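Local coordinates for protein aldehyde dehydrogenase (PDB 5KF0) that probably oxidises aldehydes to carboxylic acids with a nicotinamide cofactor, and is a four-chain enzyme seen here with NADPH bound, at residues 127-132 with 144-149; 16-21 with 208-214; 405-409 with 432-436. All coordinates share one frame; numbering follows the deposited sequence. Where two conformers were deposited one is given.

Interaction 1. Residues 127-132 with 144-149; sequences IDGEVL and TGYTRR
Glu130 and Thr147 meet in the antiparallel beta hairpin of strands 129-133 and 143-151, part of the oligomerisation arm of aldehyde dehydrogenases. Leu132 and Gly145 form the hydrogen-bonded pair: Leu132 N reaches Gly145 O at 2.8 Å from above the carbonyl plane, whereas Gly145 N lies in the carbonyl plane of Leu132, on a lone pair of Leu132 O. At the next rung the exchange is mixed. Thr147 N donates to Glu130 O, but Glu130 N goes to the hydroxyl, Thr147 OG1, at 2.8 Å with 151° at the hydrogen. With chi1 at 73°, OG1 sits between the backbone N and carbonyl carbon of its own residue, turned to the opposite strand. Thr147 O thus receives only a CA-H contact from Gly129 CA (3.4 Å) and has no conventional partner. Where the strands part, a water spans Ile127 O and Arg149 N. Val131 and Tyr146 lie side by side on one face, Val131 CG1 3.8 Å from CE1 of the ring; Leu132 CD1 meets Thr147 CG2 on the other. Asp128 OD1 binds Asn133 N of a second subunit, whose strand continues the sheet beyond 129-131. Glu130 OE1 makes a salt bridge with Arg468 of a third subunit, while its OE2 accepts from a second water, 2.7 Å away, that also hydrogen-bonds Thr147 OG1.

Interaction 2. Residues 16-21 with 208-214; sequences YYLANE and KGAFSVL
Phe211 and Tyr17 open the apolar centre of an antiparallel bridge between strand 13-18 and strand 211-213, the latter an outermost strand of the parallel-rich sheet of the nucleotide-binding domain. Tyr17 CB approaches Phe211 CE1, and helix 192-202 packs on both residues. Asn20 lies over one face of the Phe211 ring, its CA 3.8 Å from the centroid in a CH-pi contact and its amide plane inclined 34° to the ring. At the other end Leu214 CD2 rests against Tyr16 CD1 at 3.6 Å; chi1 of 58° sets Tyr16 CG between its own backbone N and carbonyl carbon, which lays the ring toward Leu214.

Outward from these groups runs the backbone seam. Tyr17 and Val213 exchange N-H...O bonds as a hydrogen-bonded pair, the shorter from Val213 N to Tyr17 O (2.8 Å). Beyond it the pairing passes to a side chain: Ala19 N points almost straight (174°) at Ser212 OG, 2.8 Å away. The chain then reverses in a type I' turn from Leu18 to Glu21, in which Asn20 N reaches Phe211 O nearly along the C=O axis.

Asn20 OD1 anchors the loop before strand 211-213, accepting Gly209 N at 2.9 Å from well above the amide plane and Phe211 N through a weak bond. Gly209 takes a positive phi, suited to glycine. At the solvent-exposed edge Lys208 bends past the turn, its CD on Asn20 CB and its CE 3.3 Å from Glu21 OE1, yet its NZ stays beyond salt-bridge distance of that carboxylate.

Interaction 3. Residues 405-409 with 432-436; sequences LARVN and DELEV
Leu434 drives its CD2 methyl between Leu405 and Val408, plugging the end of helix 424-433 against helix 401-409. This is the close-packed part: CD2 is 3.7 Å from Leu405 CD2 and equally near Val408 CG1, and the Leu434 side chain crosses both at about a right angle. Leu405 CD1 extends the apolar patch, more loosely, to Glu433 CB.

Beside it Asn409 binds the chain as it leaves helix 424-433, using both ends of its amide. Its ND2 donates to Glu433 O at 2.9 Å, with the carbonyl oxygen lying close to the amide plane, and its OD1 accepts Glu435 N at the same length, with 165° at the hydrogen. The two bonds straddle Leu434, the first residue to leave helical geometry, and fix the rotation of the amide. They also engage backbone groups where the helix gives way to the inverse gamma turn centred on Glu435.

The far side is looser and watery. One water lies 2.9 Å from Asn409 OD1 and also reaches Glu435 O. Glu433 bends at chi2 (-60°), which carries its carboxylate away from the helix 401-409 side, toward weak, long ion pairs with Arg429 and with Lys63 and Arg66 of a third subunit.

Within the fold, Leu405 also touches Ala430 of helix 424-433, while Leu405 and Val408 pack on Ile265 of strand 263-266, and Val408 reaches Leu300 of strand 298-302, so helix 401-409 is seated on the mixed sheet of the alpha/beta catalytic domain, as in other aldehyde dehydrogenases.

From the N terminus, residues 16-21 come first and wait for 208-214, so interaction 2 closes a loop of 186 intervening residues, tying the N-terminal sheet to the edge of the six-stranded sheet. Interaction 1 falls wholly within that loop and shuts a hairpin with only 11 residues between its segments, on an arm that projects from the body. Interaction 3 follows in series, with 22 residues between its segments, and joins helix 401-409 to the end of helix 424-433 and the chain that leaves it, beside the eight-stranded sheet. None of the three touch: interactions 2 and 3 lie on opposite sides of the chain's centre, their centres about 43 Å apart. Interactions 1 and 3 both reach a third subunit, where Arg148 and Asp432 pair between chains.

Interaction 1. Residues 127-132 with 144-149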
ATOM      1  N   ILE A 127       1.493  -6.561 -10.268  1.00 11.31           N
ATOM      2  CA  ILE A 127       2.468  -5.478 -10.324  1.00 11.89           C
ATOM      3  C   ILE A 127       1.695  -4.187 -10.591  1.00 13.60           C
ATOM      4  O   ILE A 127       1.636  -3.700 -11.728  1.00 18.77           O
ATOM      5  CB  ILE A 127       3.550  -5.738 -11.391  1.00 15.30           C
ATOM      6  CG1 ILE A 127       4.155  -7.130 -11.180  1.00 14.32           C
ATOM      7  CG2 ILE A 127       4.659  -4.689 -11.294  1.00 16.77           C
ATOM      8  CD1 ILE A 127       5.248  -7.496 -12.163  1.00 14.89           C
ATOM      9  N   ASP A 128       1.079  -3.644  -9.550  1.00 11.93           N
ATOM     10  CA  ASP A 128       0.191  -2.498  -9.675  1.00 11.12           C
ATOM     11  C   ASP A 128       0.981  -1.193  -9.614  1.00 12.95           C
ATOM     12  O   ASP A 128       2.164  -1.163  -9.281  1.00 17.22           O
ATOM     13  CB  ASP A 128      -0.856  -2.509  -8.562  1.00 10.82           C
ATOM     14  CG  ASP A 128      -1.853  -3.669  -8.682  1.00 13.08           C
ATOM     15  OD1 ASP A 128      -2.034  -4.230  -9.793  1.00 13.85           O
ATOM     16  OD2 ASP A 128      -2.450  -4.011  -7.639  1.00 17.71           O
ATOM     17  N   GLY A 129       0.287  -0.098  -9.908  1.00 12.30           N
ATOM     18  CA  GLY A 129       0.849   1.232  -9.785  1.00 10.88           C
ATOM     19  C   GLY A 129      -0.033   2.098  -8.915  1.00 11.32           C
ATOM     20  O   GLY A 129      -0.934   1.593  -8.230  1.00 12.29           O
ATOM     21  N   GLU A 130       0.208   3.408  -8.938  1.00 12.02           N
ATOM     22  CA  GLU A 130      -0.509   4.335  -8.084  1.00  8.92           C
ATOM     23  C   GLU A 130      -1.104   5.470  -8.902  1.00 10.01           C
ATOM     24  O   GLU A 130      -0.521   5.914  -9.902  1.00 11.58           O
ATOM     25  CB  GLU A 130       0.415   4.940  -7.014  1.00 10.76           C
ATOM     26  CG  GLU A 130       1.018   3.944  -6.044  1.00 11.74           C
ATOM     27  CD  GLU A 130       2.189   4.568  -5.294  1.00 14.84           C
ATOM     28  OE1 GLU A 130       1.936   5.262  -4.305  1.00 19.03           O
ATOM     29  OE2 GLU A 130       3.351   4.415  -5.738  1.00 20.37           O
ATOM     30  N   VAL A 131      -2.258   5.955  -8.450  1.00  9.44           N
ATOM     31  CA  VAL A 131      -2.825   7.214  -8.925  1.00  9.03           C
ATOM     32  C   VAL A 131      -2.507   8.242  -7.851  1.00 12.74           C
ATOM     33  O   VAL A 131      -3.048   8.173  -6.746  1.00 12.97           O
ATOM     34  CB  VAL A 131      -4.340   7.115  -9.176  1.00 11.38           C
ATOM     35  CG1 VAL A 131      -4.854   8.442  -9.735  1.00 12.65           C
ATOM     36  CG2 VAL A 131      -4.659   5.981 -10.146  1.00 11.62           C
ATOM     37  N   LEU A 132      -1.604   9.174  -8.153  1.00  9.53           N
ATOM     38  CA  LEU A 132      -1.057  10.080  -7.149  1.00 10.09           C
ATOM     39  C   LEU A 132      -1.762  11.433  -7.164  1.00 11.71           C
ATOM     40  O   LEU A 132      -1.890  12.061  -8.220  1.00 10.97           O
ATOM     41  CB  LEU A 132       0.437  10.293  -7.400  1.00 11.25           C
ATOM     42  CG  LEU A 132       1.321   9.055  -7.394  1.00 12.16           C
ATOM     43  CD1 LEU A 132       2.704   9.421  -7.939  1.00 12.59           C
ATOM     44  CD2 LEU A 132       1.417   8.453  -5.984  1.00 14.16           C
ATOM     45  N   THR A 144      -2.406  15.291 -12.356  1.00 11.09           N
ATOM     46  CA  THR A 144      -2.522  14.005 -11.673  1.00 11.32           C
ATOM     47  C   THR A 144      -1.411  13.083 -12.157  1.00 12.58           C
ATOM     48  O   THR A 144      -1.027  13.116 -13.333  1.00 12.08           O
ATOM     49  CB  THR A 144      -3.885  13.339 -11.951  1.00 15.13           C
ATOM     50  OG1 THR A 144      -4.943  14.236 -11.609  1.00 16.73           O
ATOM     51  CG2 THR A 144      -4.042  12.020 -11.159  1.00 12.57           C
ATOM     52  N   GLY A 145      -0.913  12.239 -11.258  1.00 11.35           N
ATOM     53  CA  GLY A 145       0.154  11.298 -11.576  1.00 10.25           C
ATOM     54  C   GLY A 145      -0.376   9.875 -11.660  1.00 10.66           C
ATOM     55  O   GLY A 145      -1.273   9.486 -10.900  1.00 11.76           O
ATOM     56  N   TYR A 146       0.191   9.105 -12.586  1.00 10.63           N
ATOM     57  CA  TYR A 146      -0.096   7.682 -12.740  1.00  9.49           C
ATOM     58  C   TYR A 146       1.227   6.953 -12.874  1.00  9.95           C
ATOM     59  O   TYR A 146       2.087   7.385 -13.648  1.00 11.47           O
ATOM     60  CB  TYR A 146      -0.955   7.418 -13.989  1.00 10.04           C
ATOM     61  CG  TYR A 146      -2.254   8.181 -13.998  1.00  9.93           C
ATOM     62  CD1 TYR A 146      -3.422   7.597 -13.522  1.00 11.77           C
ATOM     63  CD2 TYR A 146      -2.314   9.487 -14.473  1.00 11.29           C
ATOM     64  CE1 TYR A 146      -4.610   8.292 -13.509  1.00 13.62           C
ATOM     65  CE2 TYR A 146      -3.505  10.196 -14.466  1.00 13.94           C
ATOM     66  CZ  TYR A 146      -4.653   9.584 -13.984  1.00 16.16           C
ATOM     67  OH  TYR A 146      -5.846  10.276 -13.971  1.00 15.89           O
ATOM     68  N   THR A 147       1.398   5.850 -12.149  1.00  9.86           N
ATOM     69  CA  THR A 147       2.665   5.134 -12.198  1.00  9.77           C
ATOM     70  C   THR A 147       2.480   3.701 -12.681  1.00 11.07           C
ATOM     71  O   THR A 147       1.410   3.096 -12.551  1.00 11.72           O
ATOM     72  CB  THR A 147       3.375   5.107 -10.840  1.00 11.71           C
ATOM     73  OG1 THR A 147       2.702   4.197  -9.948  1.00 12.45           O
ATOM     74  CG2 THR A 147       3.428   6.508 -10.222  1.00 11.56           C
ATOM     75  N   ARG A 148       3.574   3.165 -13.217  1.00 10.93           N
ATOM     76  CA  ARG A 148       3.675   1.772 -13.639  1.00 10.02           C
ATOM     77  C   ARG A 148       5.122   1.341 -13.449  1.00 12.48           C
ATOM     78  O   ARG A 148       6.026   2.176 -13.348  1.00 11.97           O
ATOM     79  CB  ARG A 148       3.257   1.583 -15.105  1.00 10.81           C
ATOM     80  CG  ARG A 148       4.237   2.246 -16.089  1.00 12.39           C
ATOM     81  CD  ARG A 148       3.662   2.384 -17.491  1.00 14.21           C
ATOM     82  NE  ARG A 148       3.614   1.119 -18.226  1.00 14.45           N
ATOM     83  CZ  ARG A 148       3.171   1.013 -19.475  1.00 18.21           C
ATOM     84  NH1 ARG A 148       2.727   2.087 -20.127  1.00 14.20           N
ATOM     85  NH2 ARG A 148       3.165  -0.170 -20.074  1.00 21.97           N
ATOM     86  N   ARG A 149       5.343   0.027 -13.407  1.00 10.47           N
ATOM     87  CA  ARG A 149       6.688  -0.530 -13.324  1.00 10.66           C
ATOM     88  C   ARG A 149       7.038  -1.135 -14.677  1.00 11.19           C
ATOM     89  O   ARG A 149       6.366  -2.069 -15.126  1.00 16.20           O
ATOM     90  CB  ARG A 149       6.773  -1.599 -12.235  1.00 12.59           C
ATOM     91  CG  ARG A 149       6.261  -1.148 -10.884  1.00 15.42           C
ATOM     92  CD  ARG A 149       7.116  -0.071 -10.279  1.00 20.76           C
ATOM     93  NE  ARG A 149       8.503  -0.485 -10.083  1.00 22.53           N
ATOM     94  CZ  ARG A 149       9.390   0.234  -9.405  1.00 20.80           C
ATOM     95  NH1 ARG A 149       9.017   1.387  -8.853  1.00 23.18           N
ATOM     96  NH2 ARG A 149      10.637  -0.187  -9.268  1.00 16.77           N
TER
HETATM   97  O   HOH W   1       2.929  -1.545 -13.190  1.00 19.93           O
HETATM   98  O   HOH W   2       4.002   2.918  -7.885  1.00 25.19           O

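Interaction 2. Residues 16-21 with 208-214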
ATOM      1  N   TYR A  16      24.423 -25.800 -23.105  1.00 15.65           N
ATOM      2  CA  TYR A  16      24.003 -24.535 -22.515  1.00 14.16           C
ATOM      3  C   TYR A  16      22.833 -23.990 -23.321  1.00 16.55           C
ATOM      4  O   TYR A  16      22.475 -24.519 -24.371  1.00 15.12           O
ATOM      5  CB  TYR A  16      25.146 -23.507 -22.392  1.00 14.58           C
ATOM      6  CG  TYR A  16      25.907 -23.070 -23.626  1.00 15.38           C
ATOM      7  CD1 TYR A  16      25.273 -22.417 -24.685  1.00 13.50           C
ATOM      8  CD2 TYR A  16      27.286 -23.240 -23.698  1.00 15.58           C
ATOM      9  CE1 TYR A  16      25.991 -21.988 -25.798  1.00 17.84           C
ATOM     10  CE2 TYR A  16      28.002 -22.816 -24.800  1.00 17.10           C
ATOM     11  CZ  TYR A  16      27.355 -22.197 -25.847  1.00 17.24           C
ATOM     12  OH  TYR A  16      28.065 -21.770 -26.949  1.00 19.14           O
ATOM     13  N   TYR A  17      22.203 -22.943 -22.796  1.00 14.16           N
ATOM     14  CA  TYR A  17      21.004 -22.390 -23.415  1.00 14.21           C
ATOM     15  C   TYR A  17      21.283 -20.965 -23.853  1.00 14.11           C
ATOM     16  O   TYR A  17      21.565 -20.094 -23.022  1.00 13.54           O
ATOM     17  CB  TYR A  17      19.805 -22.480 -22.471  1.00 11.50           C
ATOM     18  CG  TYR A  17      19.287 -23.902 -22.461  1.00 13.19           C
ATOM     19  CD1 TYR A  17      18.243 -24.288 -23.295  1.00 15.52           C
ATOM     20  CD2 TYR A  17      19.904 -24.877 -21.682  1.00 14.54           C
ATOM     21  CE1 TYR A  17      17.796 -25.605 -23.324  1.00 18.45           C
ATOM     22  CE2 TYR A  17      19.464 -26.200 -21.707  1.00 14.59           C
ATOM     23  CZ  TYR A  17      18.409 -26.549 -22.530  1.00 17.59           C
ATOM     24  OH  TYR A  17      17.961 -27.860 -22.565  1.00 22.10           O
ATOM     25  N   LEU A  18      21.228 -20.747 -25.163  1.00 15.45           N
ATOM     26  CA  LEU A  18      21.517 -19.460 -25.779  1.00 12.66           C
ATOM     27  C   LEU A  18      20.245 -19.004 -26.476  1.00 14.85           C
ATOM     28  O   LEU A  18      19.778 -19.664 -27.415  1.00 14.76           O
ATOM     29  CB  LEU A  18      22.685 -19.580 -26.764  1.00 15.32           C
ATOM     30  CG  LEU A  18      23.003 -18.364 -27.632  1.00 19.22           C
ATOM     31  CD1 LEU A  18      23.401 -17.211 -26.764  1.00 20.65           C
ATOM     32  CD2 LEU A  18      24.113 -18.697 -28.639  1.00 24.75           C
ATOM     33  N   ALA A  19      19.697 -17.876 -26.023  1.00 14.47           N
ATOM     34  CA  ALA A  19      18.449 -17.330 -26.566  1.00 15.43           C
ATOM     35  C   ALA A  19      17.374 -18.412 -26.657  1.00 13.94           C
ATOM     36  O   ALA A  19      16.790 -18.674 -27.715  1.00 13.90           O
ATOM     37  CB  ALA A  19      18.685 -16.659 -27.918  1.00 16.28           C
ATOM     38  N   ASN A  20      17.146 -19.066 -25.525  1.00 14.03           N
ATOM     39  CA  ASN A  20      16.084 -20.017 -25.239  1.00 14.09           C
ATOM     40  C   ASN A  20      16.348 -21.415 -25.782  1.00 13.19           C
ATOM     41  O   ASN A  20      15.502 -22.277 -25.558  1.00 15.93           O
ATOM     42  CB  ASN A  20      14.703 -19.603 -25.783  1.00 13.14           C
ATOM     43  CG  ASN A  20      14.270 -18.204 -25.362  1.00 15.49           C
ATOM     44  OD1 ASN A  20      15.075 -17.270 -25.260  1.00 13.72           O
ATOM     45  ND2 ASN A  20      12.964 -18.049 -25.150  1.00 15.25           N
ATOM     46  N   GLU A  21      17.445 -21.670 -26.505  1.00 13.79           N
ATOM     47  CA  GLU A  21      17.606 -22.941 -27.200  1.00 12.92           C
ATOM     48  C   GLU A  21      18.903 -23.642 -26.807  1.00 16.13           C
ATOM     49  O   GLU A  21      19.920 -23.004 -26.526  1.00 15.42           O
ATOM     50  CB  GLU A  21      17.543 -22.732 -28.733  1.00 15.54           C
ATOM     51  CG  GLU A  21      16.181 -22.154 -29.159  1.00 18.42           C
ATOM     52  CD  GLU A  21      15.992 -22.044 -30.672  1.00 25.85           C
ATOM     53  OE1 GLU A  21      15.844 -20.912 -31.183  1.00 28.14           O
ATOM     54  OE2 GLU A  21      15.985 -23.085 -31.343  1.00 24.19           O
ATOM     55  N   LYS A 208      12.187 -15.401 -28.252  1.00 16.03           N
ATOM     56  CA  LYS A 208      13.588 -15.772 -28.352  1.00 18.34           C
ATOM     57  C   LYS A 208      14.474 -14.636 -27.860  1.00 15.59           C
ATOM     58  O   LYS A 208      14.276 -13.466 -28.219  1.00 16.26           O
ATOM     59  CB  LYS A 208      13.950 -16.137 -29.791  1.00 20.86           C
ATOM     60  CG  LYS A 208      13.411 -17.492 -30.212  1.00 34.89           C
ATOM     61  CD  LYS A 208      13.445 -18.501 -29.065  1.00 38.35           C
ATOM     62  CE  LYS A 208      13.192 -19.934 -29.532  1.00 35.67           C
ATOM     63  NZ  LYS A 208      11.774 -20.353 -29.396  1.00 38.09           N
ATOM     64  N   GLY A 209      15.442 -14.988 -27.006  1.00 16.99           N
ATOM     65  CA  GLY A 209      16.261 -14.027 -26.303  1.00 14.27           C
ATOM     66  C   GLY A 209      15.778 -13.689 -24.906  1.00 15.52           C
ATOM     67  O   GLY A 209      16.471 -12.955 -24.189  1.00 15.92           O
ATOM     68  N   ALA A 210      14.603 -14.186 -24.504  1.00 13.18           N
ATOM     69  CA  ALA A 210      14.146 -13.972 -23.133  1.00 13.34           C
ATOM     70  C   ALA A 210      15.138 -14.516 -22.118  1.00 13.91           C
ATOM     71  O   ALA A 210      15.290 -13.938 -21.036  1.00 12.78           O
ATOM     72  CB  ALA A 210      12.778 -14.627 -22.913  1.00 14.11           C
ATOM     73  N   PHE A 211      15.825 -15.610 -22.433  1.00 12.18           N
ATOM     74  CA  PHE A 211      16.772 -16.130 -21.458  1.00 11.86           C
ATOM     75  C   PHE A 211      17.932 -16.834 -22.140  1.00 14.25           C
ATOM     76  O   PHE A 211      17.799 -17.388 -23.235  1.00 13.88           O
ATOM     77  CB  PHE A 211      16.090 -17.083 -20.466  1.00 12.34           C
ATOM     78  CG  PHE A 211      15.727 -18.422 -21.047  1.00 13.55           C
ATOM     79  CD1 PHE A 211      16.579 -19.505 -20.894  1.00 14.73           C
ATOM     80  CD2 PHE A 211      14.519 -18.607 -21.719  1.00 13.31           C
ATOM     81  CE1 PHE A 211      16.245 -20.748 -21.417  1.00 12.40           C
ATOM     82  CE2 PHE A 211      14.167 -19.858 -22.237  1.00 12.49           C
ATOM     83  CZ  PHE A 211      15.034 -20.930 -22.079  1.00 14.61           C
ATOM     84  N   SER A 212      19.082 -16.771 -21.477  1.00 11.96           N
ATOM     85  CA  SER A 212      20.207 -17.652 -21.726  1.00 11.55           C
ATOM     86  C   SER A 212      20.724 -18.130 -20.379  1.00 13.19           C
ATOM     87  O   SER A 212      20.694 -17.385 -19.396  1.00 14.51           O
ATOM     88  CB  SER A 212      21.333 -16.947 -22.513  1.00 11.65           C
ATOM     89  OG  SER A 212      20.898 -16.597 -23.824  1.00 13.21           O
ATOM     90  N   VAL A 213      21.192 -19.377 -20.330  1.00 11.58           N
ATOM     91  CA  VAL A 213      21.842 -19.915 -19.134  1.00  9.52           C
ATOM     92  C   VAL A 213      23.192 -20.454 -19.599  1.00  9.86           C
ATOM     93  O   VAL A 213      23.253 -21.433 -20.354  1.00 11.87           O
ATOM     94  CB  VAL A 213      21.002 -20.997 -18.437  1.00 14.23           C
ATOM     95  CG1 VAL A 213      21.762 -21.569 -17.229  1.00 12.50           C
ATOM     96  CG2 VAL A 213      19.648 -20.414 -17.986  1.00 12.44           C
ATOM     97  N   LEU A 214      24.267 -19.798 -19.178  1.00 10.96           N
ATOM     98  CA  LEU A 214      25.594 -20.006 -19.757  1.00 11.80           C
ATOM     99  C   LEU A 214      26.604 -20.338 -18.669  1.00 11.40           C
ATOM    100  O   LEU A 214      27.032 -19.428 -17.928  1.00 12.88           O
ATOM    101  CB  LEU A 214      26.050 -18.764 -20.523  1.00 12.19           C
ATOM    102  CG  LEU A 214      25.183 -18.298 -21.691  1.00 11.90           C
ATOM    103  CD1 LEU A 214      25.803 -17.059 -22.324  1.00 13.60           C
ATOM    104  CD2 LEU A 214      25.024 -19.396 -22.726  1.00 13.62           C
TER

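Interaction 3. Residues 405-409 with 432-436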
ATOM      1  N   LEU A 405      24.029  -8.055  22.215  1.00 11.39           N
ATOM      2  CA  LEU A 405      23.725  -7.345  20.974  1.00 11.69           C
ATOM      3  C   LEU A 405      24.980  -6.705  20.393  1.00 12.95           C
ATOM      4  O   LEU A 405      25.236  -6.800  19.183  1.00 13.47           O
ATOM      5  CB  LEU A 405      22.647  -6.278  21.211  1.00 13.31           C
ATOM      6  CG  LEU A 405      21.284  -6.772  21.709  1.00 14.74           C
ATOM      7  CD1 LEU A 405      20.331  -5.592  21.903  1.00 14.60           C
ATOM      8  CD2 LEU A 405      20.677  -7.794  20.762  1.00 14.76           C
ATOM      9  N   ALA A 406      25.777  -6.056  21.243  1.00 12.89           N
ATOM     10  CA  ALA A 406      27.010  -5.432  20.776  1.00 14.89           C
ATOM     11  C   ALA A 406      27.950  -6.463  20.169  1.00 15.72           C
ATOM     12  O   ALA A 406      28.642  -6.183  19.185  1.00 13.67           O
ATOM     13  CB  ALA A 406      27.692  -4.695  21.926  1.00 15.91           C
ATOM     14  N   ARG A 407      27.987  -7.667  20.737  1.00 14.36           N
ATOM     15  CA  ARG A 407      28.903  -8.671  20.214  1.00 11.98           C
ATOM     16  C   ARG A 407      28.394  -9.271  18.906  1.00 12.42           C
ATOM     17  O   ARG A 407      29.199  -9.586  18.025  1.00 14.14           O
ATOM     18  CB  ARG A 407      29.155  -9.727  21.288  1.00 13.12           C
ATOM     19  CG  ARG A 407      30.072  -9.152  22.373  1.00 13.06           C
ATOM     20  CD  ARG A 407      29.960  -9.846  23.729  1.00 17.93           C
ATOM     21  NE  ARG A 407      30.549 -11.177  23.706  1.00 17.12           N
ATOM     22  CZ  ARG A 407      30.441 -12.056  24.701  1.00 18.89           C
ATOM     23  NH1 ARG A 407      29.756 -11.747  25.797  1.00 17.28           N
ATOM     24  NH2 ARG A 407      31.008 -13.248  24.593  1.00 19.33           N
ATOM     25  N   VAL A 408      27.078  -9.398  18.734  1.00 12.48           N
ATOM     26  CA  VAL A 408      26.554  -9.761  17.418  1.00 12.88           C
ATOM     27  C   VAL A 408      27.004  -8.736  16.378  1.00 14.07           C
ATOM     28  O   VAL A 408      27.443  -9.086  15.275  1.00 13.38           O
ATOM     29  CB  VAL A 408      25.017  -9.877  17.457  1.00 11.52           C
ATOM     30  CG1 VAL A 408      24.460 -10.043  16.025  1.00 10.54           C
ATOM     31  CG2 VAL A 408      24.578 -11.044  18.353  1.00 13.42           C
ATOM     32  N   ASN A 409      26.888  -7.449  16.717  1.00 12.18           N
ATOM     33  CA  ASN A 409      27.265  -6.367  15.810  1.00 11.65           C
ATOM     34  C   ASN A 409      28.771  -6.232  15.628  1.00 15.12           C
ATOM     35  O   ASN A 409      29.199  -5.483  14.745  1.00 15.92           O
ATOM     36  CB  ASN A 409      26.722  -5.028  16.323  1.00 11.01           C
ATOM     37  CG  ASN A 409      25.245  -4.829  16.033  1.00 13.34           C
ATOM     38  OD1 ASN A 409      24.698  -5.400  15.094  1.00 13.93           O
ATOM     39  ND2 ASN A 409      24.593  -3.982  16.846  1.00 14.40           N
ATOM     40  N   ASP A 432      15.686  -2.890  17.271  1.00 10.58           N
ATOM     41  CA  ASP A 432      16.253  -1.541  17.218  1.00 12.15           C
ATOM     42  C   ASP A 432      17.741  -1.550  16.891  1.00 14.85           C
ATOM     43  O   ASP A 432      18.226  -0.683  16.156  1.00 13.99           O
ATOM     44  CB  ASP A 432      16.108  -0.831  18.569  1.00 12.99           C
ATOM     45  CG  ASP A 432      14.699  -0.381  18.896  1.00 17.39           C
ATOM     46  OD1 ASP A 432      13.787  -0.439  18.048  1.00 16.51           O
ATOM     47  OD2 ASP A 432      14.525   0.081  20.049  1.00 17.24           O
ATOM     48  N   GLU A 433      18.497  -2.466  17.509  1.00 13.21           N
ATOM     49  CA  GLU A 433      19.939  -2.299  17.641  1.00  9.96           C
ATOM     50  C   GLU A 433      20.776  -3.228  16.778  1.00 11.86           C
ATOM     51  O   GLU A 433      21.942  -2.907  16.519  1.00 15.00           O
ATOM     52  CB  GLU A 433      20.369  -2.496  19.106  1.00 12.33           C
ATOM     53  CG  GLU A 433      19.757  -1.492  20.078  1.00 15.83           C
ATOM     54  CD  GLU A 433      20.123  -0.065  19.724  1.00 27.25           C
ATOM     55  OE1 GLU A 433      21.313   0.186  19.444  1.00 23.88           O
ATOM     56  OE2 GLU A 433      19.220   0.795  19.718  1.00 28.30           O
ATOM     57  N   LEU A 434      20.239  -4.364  16.339  1.00 13.03           N
ATOM     58  CA  LEU A 434      21.038  -5.297  15.545  1.00 12.02           C
ATOM     59  C   LEU A 434      21.130  -4.790  14.113  1.00 11.62           C
ATOM     60  O   LEU A 434      20.106  -4.661  13.431  1.00 11.69           O
ATOM     61  CB  LEU A 434      20.441  -6.701  15.585  1.00  9.94           C
ATOM     62  CG  LEU A 434      20.604  -7.382  16.949  1.00  9.50           C
ATOM     63  CD1 LEU A 434      19.946  -8.775  16.906  1.00 12.77           C
ATOM     64  CD2 LEU A 434      22.082  -7.486  17.365  1.00 13.27           C
ATOM     65  N   GLU A 435      22.357  -4.509  13.657  1.00 12.59           N
ATOM     66  CA  GLU A 435      22.565  -3.960  12.314  0.58 11.59           C
ATOM     67  C   GLU A 435      22.660  -5.118  11.325  1.00 10.59           C
ATOM     68  O   GLU A 435      23.735  -5.532  10.873  1.00 11.61           O
ATOM     69  CB  GLU A 435      23.792  -3.058  12.259  0.58 13.30           C
ATOM     70  CG  GLU A 435      23.811  -2.269  10.949  0.58 11.50           C
ATOM     71  CD  GLU A 435      24.892  -1.211  10.862  0.58 20.68           C
ATOM     72  OE1 GLU A 435      25.722  -1.094  11.788  0.58 17.05           O
ATOM     73  OE2 GLU A 435      24.900  -0.488   9.841  0.58 22.16           O
ATOM     74  N   VAL A 436      21.480  -5.649  10.987  1.00  9.73           N
ATOM     75  CA  VAL A 436      21.326  -6.792  10.100  1.00 10.78           C
ATOM     76  C   VAL A 436      20.137  -6.523   9.187  1.00  9.30           C
ATOM     77  O   VAL A 436      19.290  -5.661   9.457  1.00 11.41           O
ATOM     78  CB  VAL A 436      21.101  -8.115  10.876  1.00 12.41           C
ATOM     79  CG1 VAL A 436      22.322  -8.476  11.711  1.00 11.23           C
ATOM     80  CG2 VAL A 436      19.894  -7.982  11.790  1.00 10.46           C
TER
HETATM   81  O   HOH W   3      25.707  -6.408  12.610  1.00 14.26           O
HETATM   82  O   HOH W   4      27.512  -2.791  13.504  1.00 19.90           O